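Local coordinates for protein adenosylmethionine-8-amino-7-oxononanoate aminotransferase (Methanocaldococcus jannaschii, PDB 6ZHK) that probably transfers the amino group of S-adenosyl-L-methionine to 7-keto-8-aminopelargonate in biotin biosynthesis, with pyridoxal 5'-phosphate as cofactor, at residues A[145-150]-A[181-186]; A[149-154]-A[231-236]; A[162-167]-A[177-182]; A[226-231]-A[261-266]. All coordinates share one frame; numbering follows the deposited sequence.

Interaction 1: A[145-150]-A[181-186]; sequences RTKFIS and KGYHAN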
loop_
_atom_site.group_PDB
_atom_site.type_symbol
_atom_site.label_atom_id
_atom_site.label_comp_id
_atom_site.label_asym_id
_atom_site.label_seq_id
_atom_site.Cartn_x
_atom_site.Cartn_y
_atom_site.Cartn_z
ATOM N N ARG A 145 10.394 -8.861 -23.602
ATOM C CA ARG A 145 8.986 -8.789 -23.192
ATOM C C ARG A 145 8.785 -7.695 -22.138
ATOM O O ARG A 145 8.761 -7.996 -20.932
ATOM C CB ARG A 145 8.562 -10.114 -22.541
ATOM C CG ARG A 145 8.722 -11.335 -23.430
ATOM C CD ARG A 145 7.291 -11.725 -23.645
ATOM N NE ARG A 145 7.339 -13.116 -23.932
ATOM C CZ ARG A 145 6.298 -13.900 -24.076
ATOM N NH1 ARG A 145 5.061 -13.462 -23.840
ATOM N NH2 ARG A 145 6.559 -15.160 -24.351
ATOM N N THR A 146 8.652 -6.461 -22.625
ATOM C CA THR A 146 8.730 -5.256 -21.821
ATOM C C THR A 146 7.429 -4.463 -21.899
ATOM O O THR A 146 7.252 -3.506 -21.155
ATOM C CB THR A 146 9.897 -4.367 -22.255
ATOM O OG1 THR A 146 9.646 -4.004 -23.599
ATOM C CG2 THR A 146 11.225 -5.086 -22.236
ATOM N N LYS A 147 6.480 -4.919 -22.720
ATOM C CA LYS A 147 5.246 -4.193 -22.915
ATOM C C LYS A 147 4.090 -5.009 -22.358
ATOM O O LYS A 147 4.265 -6.130 -21.884
ATOM C CB LYS A 147 5.054 -3.805 -24.392
ATOM C CG LYS A 147 6.011 -2.694 -24.870
ATOM C CD LYS A 147 5.727 -2.204 -26.281
ATOM C CE LYS A 147 6.309 -0.840 -26.606
ATOM N NZ LYS A 147 7.768 -0.784 -26.320
ATOM N N PHE A 148 2.928 -4.373 -22.304
ATOM C CA PHE A 148 1.761 -5.061 -21.794
ATOM C C PHE A 148 0.588 -4.730 -22.707
ATOM O O PHE A 148 0.674 -3.812 -23.512
ATOM C CB PHE A 148 1.450 -4.593 -20.382
ATOM C CG PHE A 148 1.091 -3.149 -20.376
ATOM C CD1 PHE A 148 2.071 -2.180 -20.232
ATOM C CD2 PHE A 148 -0.231 -2.757 -20.602
ATOM C CE1 PHE A 148 1.732 -0.850 -20.314
ATOM C CE2 PHE A 148 -0.576 -1.423 -20.664
ATOM C CZ PHE A 148 0.428 -0.465 -20.509
ATOM N N ILE A 149 -0.480 -5.488 -22.549
ATOM C CA ILE A 149 -1.729 -5.169 -23.204
ATOM C C ILE A 149 -2.800 -5.006 -22.133
ATOM O O ILE A 149 -2.949 -5.840 -21.217
ATOM C CB ILE A 149 -2.137 -6.347 -24.131
ATOM C CG1 ILE A 149 -1.233 -6.406 -25.365
ATOM C CG2 ILE A 149 -3.581 -6.096 -24.552
ATOM C CD1 ILE A 149 -1.405 -7.675 -26.214
ATOM N N SER A 150 -3.593 -3.958 -22.281
ATOM C CA SER A 150 -4.733 -3.770 -21.407
ATOM C C SER A 150 -5.845 -3.103 -22.239
ATOM O O SER A 150 -5.854 -3.248 -23.471
ATOM C CB SER A 150 -4.264 -2.943 -20.251
ATOM O OG SER A 150 -5.308 -2.811 -19.306
ATOM N N LYS A 181 5.219 1.990 -21.214
ATOM C CA LYS A 181 4.250 2.029 -22.287
ATOM C C LYS A 181 3.816 0.625 -22.714
ATOM O O LYS A 181 4.542 -0.362 -22.608
ATOM C CB LYS A 181 4.804 2.871 -23.451
ATOM C CG LYS A 181 5.220 4.291 -23.087
ATOM C CD LYS A 181 4.029 5.064 -22.507
ATOM C CE LYS A 181 4.289 6.548 -22.218
ATOM N NZ LYS A 181 5.426 6.715 -21.278
ATOM N N GLY A 182 2.650 0.550 -23.346
ATOM C CA GLY A 182 2.144 -0.735 -23.817
ATOM C C GLY A 182 1.063 -0.488 -24.865
ATOM O O GLY A 182 1.103 0.524 -25.546
ATOM N N TYR A 183 0.078 -1.386 -24.947
ATOM C CA TYR A 183 -0.991 -1.316 -25.934
ATOM C C TYR A 183 -2.343 -1.350 -25.230
ATOM O O TYR A 183 -2.553 -2.156 -24.308
ATOM C CB TYR A 183 -0.915 -2.550 -26.826
ATOM C CG TYR A 183 0.442 -2.630 -27.499
ATOM C CD1 TYR A 183 0.721 -1.796 -28.580
ATOM C CD2 TYR A 183 1.445 -3.469 -27.035
ATOM C CE1 TYR A 183 1.969 -1.800 -29.184
ATOM C CE2 TYR A 183 2.707 -3.503 -27.642
ATOM C CZ TYR A 183 2.951 -2.670 -28.733
ATOM O OH TYR A 183 4.145 -2.590 -29.374
ATOM N N HIS A 184 -3.280 -0.507 -25.669
ATOM C CA HIS A 184 -4.580 -0.583 -25.014
ATOM C C HIS A 184 -5.620 -0.845 -26.089
ATOM O O HIS A 184 -5.714 -0.049 -27.018
ATOM C CB HIS A 184 -4.924 0.756 -24.385
ATOM C CG HIS A 184 -4.186 1.012 -23.136
ATOM N ND1 HIS A 184 -2.968 1.664 -23.136
ATOM C CD2 HIS A 184 -4.458 0.681 -21.859
ATOM C CE1 HIS A 184 -2.547 1.762 -21.876
ATOM N NE2 HIS A 184 -3.431 1.176 -21.098
ATOM N N ALA A 185 -6.350 -1.959 -25.970
ATOM C CA ALA A 185 -7.469 -2.194 -26.858
ATOM C C ALA A 185 -8.632 -1.254 -26.508
ATOM O O ALA A 185 -8.676 -0.640 -25.428
ATOM C CB ALA A 185 -7.887 -3.611 -26.758
ATOM N N ASN A 186 -9.619 -1.180 -27.422
ATOM C CA ASN A 186 -10.777 -0.357 -27.128
ATOM C C ASN A 186 -11.591 -1.029 -26.034
ATOM O O ASN A 186 -11.592 -2.256 -25.923
ATOM C CB ASN A 186 -11.671 -0.096 -28.339
ATOM C CG ASN A 186 -10.980 0.801 -29.338
ATOM O OD1 ASN A 186 -10.438 1.848 -28.969
ATOM N ND2 ASN A 186 -10.996 0.375 -30.593
HETATM O O HOH W 1 7.048 -1.119 -21.300
#
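I149 and Y183 form a parallel beta bridge at the edge of the seven-stranded sheet in the PLP-binding domain, a fold type I aminotransferase core. Three backbone bonds zip strands 147-150 and 183-185 together: Y183 N to F148 O at 2.9 Å, S150 N to Y183 O, and A185 N to S150 O. Y183 thus pairs through both its backbone N and O with the residues flanking I149.

On one face of the sheet, F148 swings back over G182. A chi1 of 64° sets its CG between the backbone N and the carbonyl carbon, and G182 CA lies over the ring, 3.8 Å from its centroid. The ring then turns an edge to the face of H184 in an offset edge-to-face pair, planes 79° apart; H184 NE2 is bonded to G166 O. On the other face, K147 runs obliquely past the Y183 ring, its CD 3.5 Å from Y183 OH, while that hydroxyl bonds to E227. I149 CG1 lies 4.1 Å from Y183 CB.

Within this chain strand 183-185 is outermost; strand 228-234 pairs with the other edge of 147-151, and helix 211-224 packs on I149 and A185.

Interaction 2: A[149-154]-A[231-236]; sequences ISVKEG and VILEGG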
loop_
_atom_site.group_PDB
_atom_site.type_symbol
_atom_site.label_atom_id
_atom_site.label_comp_id
_atom_site.label_asym_id
_atom_site.label_seq_id
_atom_site.Cartn_x
_atom_site.Cartn_y
_atom_site.Cartn_z
ATOM N N ILE A 149 -0.480 -5.488 -22.549
ATOM C CA ILE A 149 -1.729 -5.169 -23.204
ATOM C C ILE A 149 -2.800 -5.006 -22.133
ATOM O O ILE A 149 -2.949 -5.840 -21.217
ATOM C CB ILE A 149 -2.137 -6.347 -24.131
ATOM C CG1 ILE A 149 -1.233 -6.406 -25.365
ATOM C CG2 ILE A 149 -3.581 -6.096 -24.552
ATOM C CD1 ILE A 149 -1.405 -7.675 -26.214
ATOM N N SER A 150 -3.593 -3.958 -22.281
ATOM C CA SER A 150 -4.733 -3.770 -21.407
ATOM C C SER A 150 -5.845 -3.103 -22.239
ATOM O O SER A 150 -5.854 -3.248 -23.471
ATOM C CB SER A 150 -4.264 -2.943 -20.251
ATOM O OG SER A 150 -5.308 -2.811 -19.306
ATOM N N VAL A 151 -6.783 -2.414 -21.567
ATOM C CA VAL A 151 -7.889 -1.735 -22.248
ATOM C C VAL A 151 -7.978 -0.284 -21.848
ATOM O O VAL A 151 -7.638 0.099 -20.736
ATOM C CB VAL A 151 -9.248 -2.438 -22.041
ATOM C CG1 VAL A 151 -9.275 -3.771 -22.771
ATOM C CG2 VAL A 151 -9.645 -2.586 -20.573
ATOM N N LYS A 152 -8.432 0.534 -22.808
ATOM C CA LYS A 152 -8.737 1.924 -22.509
ATOM C C LYS A 152 -9.848 1.966 -21.452
ATOM O O LYS A 152 -10.771 1.129 -21.482
ATOM C CB LYS A 152 -9.190 2.619 -23.783
ATOM C CG LYS A 152 -8.086 2.872 -24.820
ATOM C CD LYS A 152 -8.685 3.276 -26.170
ATOM C CE LYS A 152 -7.783 2.900 -27.329
ATOM N NZ LYS A 152 -8.018 3.749 -28.525
ATOM N N GLU A 153 -9.705 2.923 -20.532
ATOM C CA GLU A 153 -10.666 3.174 -19.463
ATOM C C GLU A 153 -10.547 2.129 -18.361
ATOM O O GLU A 153 -11.288 2.222 -17.381
ATOM C CB GLU A 153 -12.135 3.158 -19.944
ATOM C CG GLU A 153 -12.571 4.308 -20.861
ATOM C CD GLU A 153 -13.960 4.162 -21.510
ATOM O OE1 GLU A 153 -14.773 3.279 -21.087
ATOM O OE2 GLU A 153 -14.235 4.908 -22.478
ATOM N N GLY A 154 -9.672 1.125 -18.477
ATOM C CA GLY A 154 -9.492 0.207 -17.356
ATOM C C GLY A 154 -8.789 0.913 -16.184
ATOM O O GLY A 154 -8.130 1.930 -16.381
ATOM N N VAL A 231 -1.224 -9.543 -20.247
ATOM C CA VAL A 231 -2.504 -8.921 -20.535
ATOM C C VAL A 231 -3.183 -8.796 -19.168
ATOM O O VAL A 231 -3.089 -9.714 -18.378
ATOM C CB VAL A 231 -3.354 -9.780 -21.491
ATOM C CG1 VAL A 231 -4.811 -9.279 -21.455
ATOM C CG2 VAL A 231 -2.760 -9.775 -22.913
ATOM N N ILE A 232 -3.708 -7.631 -18.818
ATOM C CA ILE A 232 -4.355 -7.432 -17.528
ATOM C C ILE A 232 -5.713 -6.798 -17.795
ATOM O O ILE A 232 -5.813 -5.906 -18.670
ATOM C CB ILE A 232 -3.491 -6.619 -16.550
ATOM C CG1 ILE A 232 -4.275 -6.435 -15.230
ATOM C CG2 ILE A 232 -3.133 -5.289 -17.165
ATOM C CD1 ILE A 232 -3.455 -5.743 -14.111
ATOM N N LEU A 233 -6.746 -7.341 -17.128
ATOM C CA LEU A 233 -8.122 -6.859 -17.224
ATOM C C LEU A 233 -8.721 -6.888 -15.835
ATOM O O LEU A 233 -8.285 -7.686 -14.990
ATOM C CB LEU A 233 -8.941 -7.860 -18.104
ATOM C CG LEU A 233 -8.507 -7.918 -19.574
ATOM C CD1 LEU A 233 -9.358 -8.936 -20.357
ATOM C CD2 LEU A 233 -8.664 -6.546 -20.184
ATOM N N GLU A 234 -9.804 -6.124 -15.638
ATOM C CA GLU A 234 -10.626 -6.239 -14.423
ATOM C C GLU A 234 -11.526 -7.489 -14.478
ATOM O O GLU A 234 -11.754 -8.037 -15.545
ATOM C CB GLU A 234 -11.472 -4.963 -14.302
ATOM C CG GLU A 234 -10.620 -3.737 -13.907
ATOM C CD GLU A 234 -11.363 -2.407 -13.970
ATOM O OE1 GLU A 234 -12.159 -2.172 -13.075
ATOM O OE2 GLU A 234 -11.241 -1.678 -14.995
ATOM N N GLY A 235 -12.125 -7.883 -13.341
ATOM C CA GLY A 235 -12.852 -9.152 -13.220
ATOM C C GLY A 235 -14.303 -9.048 -13.719
ATOM O O GLY A 235 -15.263 -9.290 -12.993
ATOM N N GLY A 236 -14.468 -8.693 -14.994
ATOM C CA GLY A 236 -15.771 -8.919 -15.608
ATOM C C GLY A 236 -16.588 -7.646 -15.622
ATOM O O GLY A 236 -17.663 -7.597 -16.254
HETATM O O HOH W 2 -12.551 0.633 -15.108
#
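I149 and V231 share one face of the central mixed sheet of the fold type I aminotransferase domain, in its parallel part, where strands 149-151 and 231-234 run 24° apart. Their side chains cross obliquely. With CG1 anti to the backbone N (chi1 165°), V231 CG2 lies beside that N; it meets I149 CB at 3.7 Å and also touches the CG2 and CD1 methyls of I149. Two residues on, V151 and L233 touch in a different attitude: their side chains lie at about a right angle, and L233 CD2 reaches both methyls of V151, CG1 being the nearer at 3.8 Å. Helices 211-224 and 250-261 cover this apolar face, with Y250 touching both V151 and L233.

The backbone joins at one point in this pair, I232 N donating to I149 O at 3.1 Å. The same carbonyl receives a CA-H...O contact from V231. On the opposite face S150 OG lies 3.2 Å from I232 O, though its bond to V165 O binds it to the end of helix 160-165.

From V151 to G154 the first segment makes a type II turn, closed by G154 N to V151 O, and here E234 reaches across. Extended beyond CG, it brings its carboxylate close to Y155, a predicted substrate-binding residue whose N bonds OE2; OE1 accepts from G239 N. E234 OE2 also lies 3.5 Å from G154 CA. One water completes the link, donating to E234 OE2 at 2.7 Å and to E153 O at 3.0 Å.

Interaction 3: A[162-167]-A[177-182]; sequences AMSVGG and PLLFKG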
loop_
_atom_site.group_PDB
_atom_site.type_symbol
_atom_site.label_atom_id
_atom_site.label_comp_id
_atom_site.label_asym_id
_atom_site.label_seq_id
_atom_site.Cartn_x
_atom_site.Cartn_y
_atom_site.Cartn_z
ATOM N N ALA A 162 0.612 0.643 -11.479
ATOM C CA ALA A 162 -0.832 0.483 -11.692
ATOM C C ALA A 162 -1.349 1.474 -12.736
ATOM O O ALA A 162 -2.181 1.118 -13.547
ATOM C CB ALA A 162 -1.588 0.679 -10.364
ATOM N N MET A 163 -0.884 2.731 -12.672
ATOM C CA MET A 163 -1.371 3.733 -13.637
ATOM C C MET A 163 -0.942 3.323 -15.066
ATOM O O MET A 163 -1.671 3.615 -16.001
ATOM C CB MET A 163 -0.771 5.140 -13.379
ATOM C CG MET A 163 -1.327 5.803 -12.143
ATOM S SD MET A 163 -0.836 7.556 -12.119
ATOM C CE MET A 163 0.888 7.427 -11.624
ATOM N N SER A 164 0.275 2.790 -15.239
ATOM C CA SER A 164 0.835 2.476 -16.575
ATOM C C SER A 164 -0.081 1.474 -17.271
ATOM O O SER A 164 -0.403 1.657 -18.443
ATOM C CB SER A 164 2.252 1.879 -16.536
ATOM O OG SER A 164 3.114 2.849 -15.958
ATOM N N VAL A 165 -0.537 0.486 -16.509
ATOM C CA VAL A 165 -1.274 -0.595 -17.166
ATOM C C VAL A 165 -2.747 -0.263 -17.249
ATOM O O VAL A 165 -3.500 -0.910 -18.023
ATOM C CB VAL A 165 -1.049 -1.975 -16.545
ATOM C CG1 VAL A 165 0.386 -2.471 -16.687
ATOM C CG2 VAL A 165 -1.562 -2.071 -15.106
ATOM N N GLY A 166 -3.154 0.731 -16.439
ATOM C CA GLY A 166 -4.539 1.194 -16.481
ATOM C C GLY A 166 -4.738 2.008 -17.751
ATOM O O GLY A 166 -3.756 2.351 -18.441
ATOM N N GLY A 167 -5.988 2.352 -18.011
ATOM C CA GLY A 167 -6.301 3.172 -19.156
ATOM C C GLY A 167 -7.107 4.403 -18.744
ATOM O O GLY A 167 -7.955 4.852 -19.524
ATOM N N PRO A 177 4.702 10.934 -18.958
ATOM C CA PRO A 177 6.172 10.810 -18.970
ATOM C C PRO A 177 6.765 9.819 -17.961
ATOM O O PRO A 177 7.865 9.308 -18.161
ATOM C CB PRO A 177 6.652 12.213 -18.595
ATOM C CG PRO A 177 5.515 13.064 -19.146
ATOM C CD PRO A 177 4.262 12.312 -18.744
ATOM N N LEU A 178 6.014 9.487 -16.910
ATOM C CA LEU A 178 6.534 8.598 -15.876
ATOM C C LEU A 178 6.043 7.161 -16.074
ATOM O O LEU A 178 6.487 6.254 -15.367
ATOM C CB LEU A 178 6.068 9.031 -14.495
ATOM C CG LEU A 178 6.319 10.480 -14.098
ATOM C CD1 LEU A 178 5.793 10.684 -12.664
ATOM C CD2 LEU A 178 7.805 10.803 -14.269
ATOM N N LEU A 179 5.154 6.956 -17.037
ATOM C CA LEU A 179 4.540 5.630 -17.149
ATOM C C LEU A 179 5.274 4.776 -18.189
ATOM O O LEU A 179 5.779 5.298 -19.185
ATOM C CB LEU A 179 3.100 5.813 -17.596
ATOM C CG LEU A 179 2.238 6.771 -16.762
ATOM C CD1 LEU A 179 0.787 6.740 -17.319
ATOM C CD2 LEU A 179 2.277 6.326 -15.293
ATOM N N PHE A 180 5.320 3.464 -17.949
ATOM C CA PHE A 180 5.932 2.592 -18.942
ATOM C C PHE A 180 4.838 2.259 -19.948
ATOM O O PHE A 180 3.664 2.273 -19.591
ATOM C CB PHE A 180 6.605 1.346 -18.333
ATOM C CG PHE A 180 5.704 0.478 -17.492
ATOM C CD1 PHE A 180 4.826 -0.424 -18.084
ATOM C CD2 PHE A 180 5.716 0.587 -16.114
ATOM C CE1 PHE A 180 4.016 -1.241 -17.318
ATOM C CE2 PHE A 180 4.883 -0.204 -15.338
ATOM C CZ PHE A 180 4.053 -1.153 -15.943
ATOM N N LYS A 181 5.219 1.990 -21.214
ATOM C CA LYS A 181 4.250 2.029 -22.287
ATOM C C LYS A 181 3.816 0.625 -22.714
ATOM O O LYS A 181 4.542 -0.362 -22.608
ATOM C CB LYS A 181 4.804 2.871 -23.451
ATOM C CG LYS A 181 5.220 4.291 -23.087
ATOM C CD LYS A 181 4.029 5.064 -22.507
ATOM C CE LYS A 181 4.289 6.548 -22.218
ATOM N NZ LYS A 181 5.426 6.715 -21.278
ATOM N N GLY A 182 2.650 0.550 -23.346
ATOM C CA GLY A 182 2.144 -0.735 -23.817
ATOM C C GLY A 182 1.063 -0.488 -24.865
ATOM O O GLY A 182 1.103 0.524 -25.546
HETATM O O HOH W 3 1.167 3.335 -20.180
#
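The flat ring of F180 lies against S164, whose CB stands 3.4 Å above the ring centre and only 6° off its normal, a CH-pi contact at the C-terminal end of helix 160-165. V165 adds its CG1 methyl obliquely, 3.9 Å from F180 CE1, and F148 of strand 147-151 and I130 of helix 122-140 also pack on the ring. The contact joins this helix to the loop that leads into edge strand 183-185 of the aminotransferase sheet.

A chi1 of 57° puts F180 CG between its backbone N and carbonyl carbon. The ring lies over S164, and the F180 N-H faces the same residue. That N-H donates to S164 OG at 3.0 Å, with a moderately bent angle of 144°. The hydroxyl is gripped twice, giving to V160 O one turn earlier in its own helix and accepting from F180 N of the loop; L179 CA lies 3.3 Å from S164 OG.

Next to this polar link, M163 and L179 make an apolar one. Their side chains lie at about a right angle, L179 CD2 reaching M163 CB at 3.8 Å. The neighbourhood belongs to the dimer interface: L178 of the second subunit packs on F180, and K131 of that subunit on M163.

G166 is the first residue to leave the helix; its N still bonds A162 O. Just before it, S164 O shares a water with the loop, 2.9 Å from that oxygen and 2.8 Å from F180 O, although other acceptors compete for its protons.

Interaction 4: A[226-231]-A[261-266]; sequences EEVFCV and NDVIFI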
loop_
_atom_site.group_PDB
_atom_site.type_symbol
_atom_site.label_atom_id
_atom_site.label_comp_id
_atom_site.label_asym_id
_atom_site.label_seq_id
_atom_site.Cartn_x
_atom_site.Cartn_y
_atom_site.Cartn_z
ATOM N N GLU A 226 5.135 -11.660 -28.477
ATOM C CA GLU A 226 6.512 -11.973 -28.113
ATOM C C GLU A 226 7.160 -10.722 -27.506
ATOM O O GLU A 226 8.297 -10.784 -27.081
ATOM C CB GLU A 226 7.319 -12.491 -29.319
ATOM C CG GLU A 226 6.802 -13.870 -29.776
ATOM C CD GLU A 226 7.511 -14.580 -30.927
ATOM O OE1 GLU A 226 8.737 -14.507 -31.027
ATOM O OE2 GLU A 226 6.823 -15.211 -31.746
ATOM N N GLU A 227 6.441 -9.607 -27.457
ATOM C CA GLU A 227 7.011 -8.403 -26.847
ATOM C C GLU A 227 6.272 -8.003 -25.579
ATOM O O GLU A 227 6.511 -6.911 -25.027
ATOM C CB GLU A 227 7.066 -7.218 -27.815
ATOM C CG GLU A 227 5.743 -6.571 -28.151
ATOM C CD GLU A 227 5.792 -5.628 -29.364
ATOM O OE1 GLU A 227 6.167 -4.460 -29.178
ATOM O OE2 GLU A 227 5.436 -6.054 -30.509
ATOM N N VAL A 228 5.401 -8.878 -25.079
ATOM C CA VAL A 228 4.475 -8.469 -24.010
ATOM C C VAL A 228 4.654 -9.415 -22.818
ATOM O O VAL A 228 4.806 -10.620 -23.036
ATOM C CB VAL A 228 3.045 -8.492 -24.611
ATOM C CG1 VAL A 228 1.952 -8.885 -23.631
ATOM C CG2 VAL A 228 2.729 -7.164 -25.305
ATOM N N PHE A 229 4.714 -8.877 -21.579
ATOM C CA PHE A 229 4.820 -9.721 -20.382
ATOM C C PHE A 229 3.487 -10.011 -19.691
ATOM O O PHE A 229 3.424 -10.925 -18.847
ATOM C CB PHE A 229 5.864 -9.187 -19.397
ATOM C CG PHE A 229 5.513 -7.832 -18.848
ATOM C CD1 PHE A 229 4.647 -7.745 -17.756
ATOM C CD2 PHE A 229 5.952 -6.662 -19.457
ATOM C CE1 PHE A 229 4.300 -6.496 -17.228
ATOM C CE2 PHE A 229 5.644 -5.420 -18.897
ATOM C CZ PHE A 229 4.819 -5.328 -17.782
ATOM N N CYS A 230 2.437 -9.273 -20.064
ATOM C CA CYS A 230 1.113 -9.662 -19.582
ATOM C C CYS A 230 -0.005 -8.977 -20.371
ATOM O O CYS A 230 0.249 -8.058 -21.145
ATOM C CB CYS A 230 0.978 -9.278 -18.110
ATOM S SG CYS A 230 0.801 -7.480 -17.868
ATOM N N VAL A 231 -1.224 -9.543 -20.247
ATOM C CA VAL A 231 -2.504 -8.921 -20.535
ATOM C C VAL A 231 -3.183 -8.796 -19.168
ATOM O O VAL A 231 -3.089 -9.714 -18.378
ATOM C CB VAL A 231 -3.354 -9.780 -21.491
ATOM C CG1 VAL A 231 -4.811 -9.279 -21.455
ATOM C CG2 VAL A 231 -2.760 -9.775 -22.913
ATOM N N ASN A 261 -1.018 -18.058 -27.018
ATOM C CA ASN A 261 0.076 -17.217 -27.478
ATOM C C ASN A 261 1.141 -17.026 -26.410
ATOM O O ASN A 261 2.011 -16.168 -26.589
ATOM C CB ASN A 261 -0.406 -15.833 -27.956
ATOM C CG ASN A 261 -1.256 -15.855 -29.214
ATOM O OD1 ASN A 261 -2.506 -15.870 -29.187
ATOM N ND2 ASN A 261 -0.594 -15.779 -30.348
ATOM N N ASP A 262 1.120 -17.832 -25.338
ATOM C CA ASP A 262 2.204 -17.853 -24.381
ATOM C C ASP A 262 2.351 -16.492 -23.721
ATOM O O ASP A 262 3.476 -16.039 -23.552
ATOM C CB ASP A 262 3.545 -18.276 -25.013
ATOM C CG ASP A 262 4.662 -18.516 -23.997
ATOM O OD1 ASP A 262 4.380 -19.009 -22.862
ATOM O OD2 ASP A 262 5.821 -18.157 -24.338
ATOM N N VAL A 263 1.222 -15.857 -23.367
ATOM C CA VAL A 263 1.260 -14.622 -22.590
ATOM C C VAL A 263 0.597 -14.824 -21.215
ATOM O O VAL A 263 -0.463 -15.401 -21.125
ATOM C CB VAL A 263 0.599 -13.458 -23.350
ATOM C CG1 VAL A 263 0.529 -12.147 -22.511
ATOM C CG2 VAL A 263 1.221 -13.247 -24.735
ATOM N N ILE A 264 1.182 -14.282 -20.132
ATOM C CA ILE A 264 0.565 -14.282 -18.791
ATOM C C ILE A 264 -0.706 -13.419 -18.799
ATOM O O ILE A 264 -0.733 -12.294 -19.333
ATOM C CB ILE A 264 1.561 -13.781 -17.713
ATOM C CG1 ILE A 264 2.489 -14.914 -17.268
ATOM C CG2 ILE A 264 0.801 -13.241 -16.493
ATOM C CD1 ILE A 264 3.687 -14.390 -16.457
ATOM N N PHE A 265 -1.774 -13.966 -18.170
ATOM C CA PHE A 265 -3.016 -13.221 -18.051
ATOM C C PHE A 265 -3.224 -12.896 -16.574
ATOM O O PHE A 265 -3.248 -13.804 -15.732
ATOM C CB PHE A 265 -4.213 -14.036 -18.587
ATOM C CG PHE A 265 -5.554 -13.331 -18.480
ATOM C CD1 PHE A 265 -5.660 -11.952 -18.665
ATOM C CD2 PHE A 265 -6.718 -14.036 -18.206
ATOM C CE1 PHE A 265 -6.886 -11.302 -18.572
ATOM C CE2 PHE A 265 -7.954 -13.386 -18.088
ATOM C CZ PHE A 265 -8.031 -12.022 -18.283
ATOM N N ILE A 266 -3.314 -11.575 -16.250
ATOM C CA ILE A 266 -3.534 -11.126 -14.898
ATOM C C ILE A 266 -4.969 -10.676 -14.781
ATOM O O ILE A 266 -5.386 -9.844 -15.564
ATOM C CB ILE A 266 -2.588 -9.934 -14.609
ATOM C CG1 ILE A 266 -1.132 -10.365 -14.854
ATOM C CG2 ILE A 266 -2.891 -9.445 -13.194
ATOM C CD1 ILE A 266 -0.129 -9.205 -14.465
#
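V231 is held to the second strand by two backbone bonds that span F265, the parallel ladder between strands 228-234 and 265-268 of the aminotransferase sheet. I266 N donates to V231 O at 2.8 Å and nearly straight, 177° at the hydrogen, and V231 N donates to I264 O at 2.9 Å. I264 O takes a second, CA-H...O contact from C230 CA. V231 O in turn lies close to the plane of the F265 ring, at its edge, 3.4 Å from CD1.

Around this ladder the side chains sort onto two faces. V231 and F265 share one, V231 CG1 lying 4.0 Å from F265 CD1, and helix 250-261, the helical link of this beta-alpha-beta crossover, packs on both. Before the ladder, V263 points at the first segment; with CG1 anti to its backbone N (chi1 176°), that methyl meets V228 CG1 at 3.7 Å and V231 CG2 at 4.1 Å, and the V231 and V263 side chains lie at about a right angle. On the other face I266 CD1 reaches C230 CB at 3.8 Å and touches SG as well, while helix 122-140 packs on I264 and I266.

Polar pairing fails where the chain turns a corner at F229: its carbonyl O is buried without a partner in the model, and what it meets here is I264 CB, 3.6 Å away.

Overall arrangement
Interactions 1, 2 and 4 follow one sheet from its edge inward, in the strand order 183-185, 147-151, 228-234, 265-268, all parallel. Interactions 1 and 2 share I149 and S150, and interactions 2 and 4 share V231, so each middle strand serves two contacts; their centres lie 9 to 13 Å apart. Interaction 3, 9 Å from interaction 1, brings helix 160-165 and the loop that leads into strand 183-185 onto the sheet, H184 NE2 to G166 O linking the two. Along the chain it nests inside the loop closed by interaction 2, and interaction 4 opens after interactions 1 and 3 have closed. They span from residues that touch the second subunit to strand ends near the predicted residues D268 and Y155.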